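Local coordinates for Nitrate/nitrite sensor protein narX (Escherichia coli K12, PDB 3EZH) that senses nitrate and nitrite and passes the signal to the response regulators NarL and NarP, probably by phosphorylating them, at residues A[17-22]-A[38-43]. Numbering follows the deposited sequence.
Sequences RMQSYR and KEMEQT. With NO3 (nitrate ion), chain C.
Gln19 and the selenomethionine Met40 lie alongside one another, their chains pointing opposite ways, where segments 17-22 and 38-43, on helices 6-25 and 34-44, run nearly antiparallel (157°), a worked example of how one helix face can combine a close-packed strip with a looser polar margin. On the tight side, the straight chain of Met40, its CG anti to the backbone N (chi1 -155°), carries SE to 4.0 Å from CB of Gln19 and sets CE 3.2 Å from OG of Ser20, a hydroxyl already bonded to the carbonyl of Leu16. Trp69 of helix 59-79 also packs on Met40. The amide of Gln19 lies against the opposing backbone, OE1 3.2 Å from CA of Met40; its NE2, bonded chiefly to Ser15, adds a straight but weak, long bond to OG1 of Thr43 (3.5 Å). At the partly exposed margin, Arg22 NH2 meets Glu39 OE1 in a salt bridge of 3.0 Å whose hydrogen bond is bent and weak, with guanidinium and carboxylate planes 50° apart. On the far flank of helix 6-25, Arg17 holds nitrate at its guanidinium edge by two hydrogen bonds, NE to O2 and a nearly straight NH2 to O3 (3.0 Å); its NH1 bridges to Asp98, and Arg17 of the second subunit binds the same ion. A leucine in place of Arg17 would probably deprive nitrate of this paired grip and leave Asp98 without its salt-bridge mate. The arrangement is that of a four-helix-bundle sensor domain binding its ligand at the dimer interface.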
ATOM      1  N   ARG A  17      -4.073   2.170  -0.375  1.00 17.30           N
ATOM      2  CA  ARG A  17      -3.330   2.936  -1.378  1.00 16.23           C
ATOM      3  C   ARG A  17      -3.137   2.048  -2.578  1.00 19.50           C
ATOM      4  O   ARG A  17      -3.348   2.436  -3.712  1.00 18.52           O
ATOM      5  CB  ARG A  17      -1.969   3.344  -0.809  1.00 18.71           C
ATOM      6  CG  ARG A  17      -2.083   4.201   0.496  1.00 16.58           C
ATOM      7  CD  ARG A  17      -0.721   4.556   0.991  1.00 19.02           C
ATOM      8  NE  ARG A  17      -0.004   3.393   1.533  1.00 19.34           N
ATOM      9  CZ  ARG A  17       0.980   3.450   2.431  1.00 24.31           C
ATOM     10  NH1 ARG A  17       1.420   4.631   2.932  1.00 21.34           N
ATOM     11  NH2 ARG A  17       1.513   2.294   2.845  1.00 22.60           N
HETATM   12  N   MSE A  18      -2.689   0.820  -2.321  1.00 19.91           N
HETATM   13  CA  MSE A  18      -2.564  -0.089  -3.434  1.00 19.36           C
HETATM   14  C   MSE A  18      -3.919  -0.307  -4.121  1.00 19.51           C
HETATM   15  O   MSE A  18      -3.990  -0.370  -5.363  1.00 18.16           O
HETATM   16  CB  MSE A  18      -2.059  -1.470  -2.929  1.00 21.24           C
HETATM   17  CG  MSE A  18      -1.913  -2.519  -4.050  1.00 20.74           C
HETATM   18 SE   MSE A  18      -3.563  -3.601  -4.312  1.00 32.34          SE
HETATM   19  CE  MSE A  18      -3.426  -4.721  -2.767  1.00 31.84           C
ATOM     20  N   GLN A  19      -5.011  -0.412  -3.331  1.00 16.14           N
ATOM     21  CA  GLN A  19      -6.275  -0.714  -3.956  1.00 15.41           C
ATOM     22  C   GLN A  19      -6.775   0.400  -4.827  1.00 20.56           C
ATOM     23  O   GLN A  19      -7.510   0.148  -5.816  1.00 19.12           O
ATOM     24  CB  GLN A  19      -7.295  -1.129  -2.895  1.00 18.00           C
ATOM     25  CG  GLN A  19      -6.936  -2.404  -2.137  1.00 18.35           C
ATOM     26  CD  GLN A  19      -8.036  -2.764  -1.119  1.00 19.69           C
ATOM     27  OE1 GLN A  19      -9.192  -2.916  -1.491  1.00 23.27           O
ATOM     28  NE2 GLN A  19      -7.670  -2.828   0.176  1.00 20.99           N
ATOM     29  N   SER A  20      -6.358   1.630  -4.437  1.00 17.22           N
ATOM     30  CA  SER A  20      -6.707   2.807  -5.221  1.00 20.61           C
ATOM     31  C   SER A  20      -6.060   2.776  -6.608  1.00 15.84           C
ATOM     32  O   SER A  20      -6.744   3.018  -7.632  1.00 18.09           O
ATOM     33  CB  SER A  20      -6.257   4.110  -4.489  1.00 17.92           C
ATOM     34  OG  SER A  20      -6.988   4.260  -3.278  1.00 19.32           O
ATOM     35  N   TYR A  21      -4.759   2.470  -6.654  1.00 17.32           N
ATOM     36  CA  TYR A  21      -4.070   2.456  -7.926  1.00 17.38           C
ATOM     37  C   TYR A  21      -4.418   1.187  -8.692  1.00 17.05           C
ATOM     38  O   TYR A  21      -4.345   1.180  -9.922  1.00 17.20           O
ATOM     39  CB  TYR A  21      -2.558   2.580  -7.762  1.00 19.06           C
ATOM     40  CG  TYR A  21      -2.085   4.062  -7.890  1.00 13.75           C
ATOM     41  CD1 TYR A  21      -2.101   4.675  -9.130  1.00 13.85           C
ATOM     42  CD2 TYR A  21      -1.704   4.794  -6.782  1.00 15.79           C
ATOM     43  CE1 TYR A  21      -1.735   6.034  -9.254  1.00 21.42           C
ATOM     44  CE2 TYR A  21      -1.350   6.150  -6.905  1.00 17.98           C
ATOM     45  CZ  TYR A  21      -1.383   6.730  -8.130  1.00 16.86           C
ATOM     46  OH  TYR A  21      -1.040   8.093  -8.268  1.00 19.55           O
ATOM     47  N   ARG A  22      -4.754   0.131  -7.973  1.00 17.62           N
ATOM     48  CA  ARG A  22      -5.207  -1.064  -8.714  1.00 18.04           C
ATOM     49  C   ARG A  22      -6.504  -0.758  -9.464  1.00 19.35           C
ATOM     50  O   ARG A  22      -6.676  -1.245 -10.595  1.00 20.84           O
ATOM     51  CB  ARG A  22      -5.406  -2.273  -7.741  1.00 16.78           C
ATOM     52  CG  ARG A  22      -5.990  -3.533  -8.461  1.00 17.32           C
ATOM     53  CD  ARG A  22      -5.753  -4.739  -7.467  1.00 16.85           C
ATOM     54  NE  ARG A  22      -6.698  -4.675  -6.370  1.00 18.22           N
ATOM     55  CZ  ARG A  22      -6.707  -5.496  -5.307  1.00 20.86           C
ATOM     56  NH1 ARG A  22      -5.779  -6.454  -5.174  1.00 21.68           N
ATOM     57  NH2 ARG A  22      -7.700  -5.389  -4.390  1.00 20.60           N
ATOM     58  N   LYS A  38     -16.003  -3.716  -3.909  1.00 26.52           N
ATOM     59  CA  LYS A  38     -16.528  -4.168  -2.609  1.00 28.80           C
ATOM     60  C   LYS A  38     -15.410  -4.495  -1.607  1.00 26.38           C
ATOM     61  O   LYS A  38     -15.581  -4.269  -0.414  1.00 27.36           O
ATOM     62  CB  LYS A  38     -17.441  -5.402  -2.778  1.00 35.58           C
ATOM     63  CG  LYS A  38     -18.603  -5.170  -3.761  1.00 44.71           C
ATOM     64  CD  LYS A  38     -19.290  -3.813  -3.554  1.00 54.75           C
ATOM     65  CE  LYS A  38     -19.832  -3.659  -2.134  1.00 59.03           C
ATOM     66  NZ  LYS A  38     -19.685  -2.256  -1.599  1.00 56.54           N
ATOM     67  N   GLU A  39     -14.286  -5.026  -2.084  1.00 24.74           N
ATOM     68  CA  GLU A  39     -13.176  -5.321  -1.206  1.00 25.54           C
ATOM     69  C   GLU A  39     -12.655  -4.012  -0.606  1.00 26.83           C
ATOM     70  O   GLU A  39     -12.354  -3.936   0.603  1.00 27.04           O
ATOM     71  CB  GLU A  39     -12.018  -6.000  -1.968  1.00 26.53           C
ATOM     72  CG  GLU A  39     -10.894  -6.321  -1.000  1.00 33.17           C
ATOM     73  CD  GLU A  39      -9.619  -6.806  -1.676  1.00 34.14           C
ATOM     74  OE1 GLU A  39      -9.645  -7.055  -2.895  1.00 38.70           O
ATOM     75  OE2 GLU A  39      -8.594  -6.935  -0.964  1.00 44.97           O
HETATM   76  N   MSE A  40     -12.563  -2.981  -1.436  1.00 23.49           N
HETATM   77  CA  MSE A  40     -12.048  -1.702  -0.918  1.00 25.52           C
HETATM   78  C   MSE A  40     -13.052  -1.071   0.079  1.00 25.45           C
HETATM   79  O   MSE A  40     -12.688  -0.501   1.122  1.00 27.94           O
HETATM   80  CB  MSE A  40     -11.714  -0.714  -2.082  1.00 24.28           C
HETATM   81  CG  MSE A  40     -10.679   0.255  -1.637  1.00 22.41           C
HETATM   82 SE   MSE A  40     -10.313   1.420  -3.120  1.00 33.14          SE
HETATM   83  CE  MSE A  40      -9.589   2.864  -2.021  1.00 29.54           C
ATOM     84  N   GLU A  41     -14.330  -1.257  -0.207  1.00 27.80           N
ATOM     85  CA  GLU A  41     -15.371  -0.784   0.699  1.00 27.65           C
ATOM     86  C   GLU A  41     -15.222  -1.494   2.058  1.00 27.44           C
ATOM     87  O   GLU A  41     -15.230  -0.878   3.117  1.00 27.26           O
ATOM     88  CB  GLU A  41     -16.757  -1.103   0.084  1.00 31.14           C
ATOM     89  CG  GLU A  41     -17.963  -0.445   0.725  1.00 39.11           C
ATOM     90  CD  GLU A  41     -18.316  -0.980   2.117  1.00 49.19           C
ATOM     91  OE1 GLU A  41     -18.154  -2.204   2.366  1.00 52.30           O
ATOM     92  OE2 GLU A  41     -18.784  -0.171   2.957  1.00 50.74           O
ATOM     93  N   GLN A  42     -15.073  -2.816   2.027  1.00 27.91           N
ATOM     94  CA  GLN A  42     -14.963  -3.588   3.268  1.00 29.07           C
ATOM     95  C   GLN A  42     -13.791  -3.099   4.113  1.00 29.24           C
ATOM     96  O   GLN A  42     -13.939  -2.876   5.315  1.00 31.44           O
ATOM     97  CB  GLN A  42     -14.801  -5.087   2.917  1.00 29.00           C
ATOM     98  CG  GLN A  42     -14.456  -6.028   4.106  1.00 40.29           C
ATOM     99  CD  GLN A  42     -12.984  -5.931   4.582  1.00 51.04           C
ATOM    100  OE1 GLN A  42     -12.601  -4.986   5.283  1.00 56.05           O
ATOM    101  NE2 GLN A  42     -12.162  -6.919   4.195  1.00 55.45           N
ATOM    102  N   THR A  43     -12.635  -2.888   3.477  1.00 26.85           N
ATOM    103  CA  THR A  43     -11.449  -2.416   4.179  1.00 27.61           C
ATOM    104  C   THR A  43     -11.638  -0.989   4.750  1.00 28.29           C
ATOM    105  O   THR A  43     -11.394  -0.732   5.917  1.00 27.89           O
ATOM    106  CB  THR A  43     -10.213  -2.347   3.240  1.00 30.34           C
ATOM    107  OG1 THR A  43     -10.013  -3.608   2.601  1.00 35.31           O
ATOM    108  CG2 THR A  43      -8.948  -2.019   4.023  1.00 29.27           C
TER
HETATM  109  N   NO3 C   1       0.128  -0.048   0.514  1.00 28.45           N
HETATM  110  O1  NO3 C   1      -0.464  -0.932  -0.134  1.00 22.29           O
HETATM  111  O2  NO3 C   1       0.482   0.910  -0.103  1.00 22.28           O
HETATM  112  O3  NO3 C   1       0.324  -0.234   1.715  1.00 25.61           O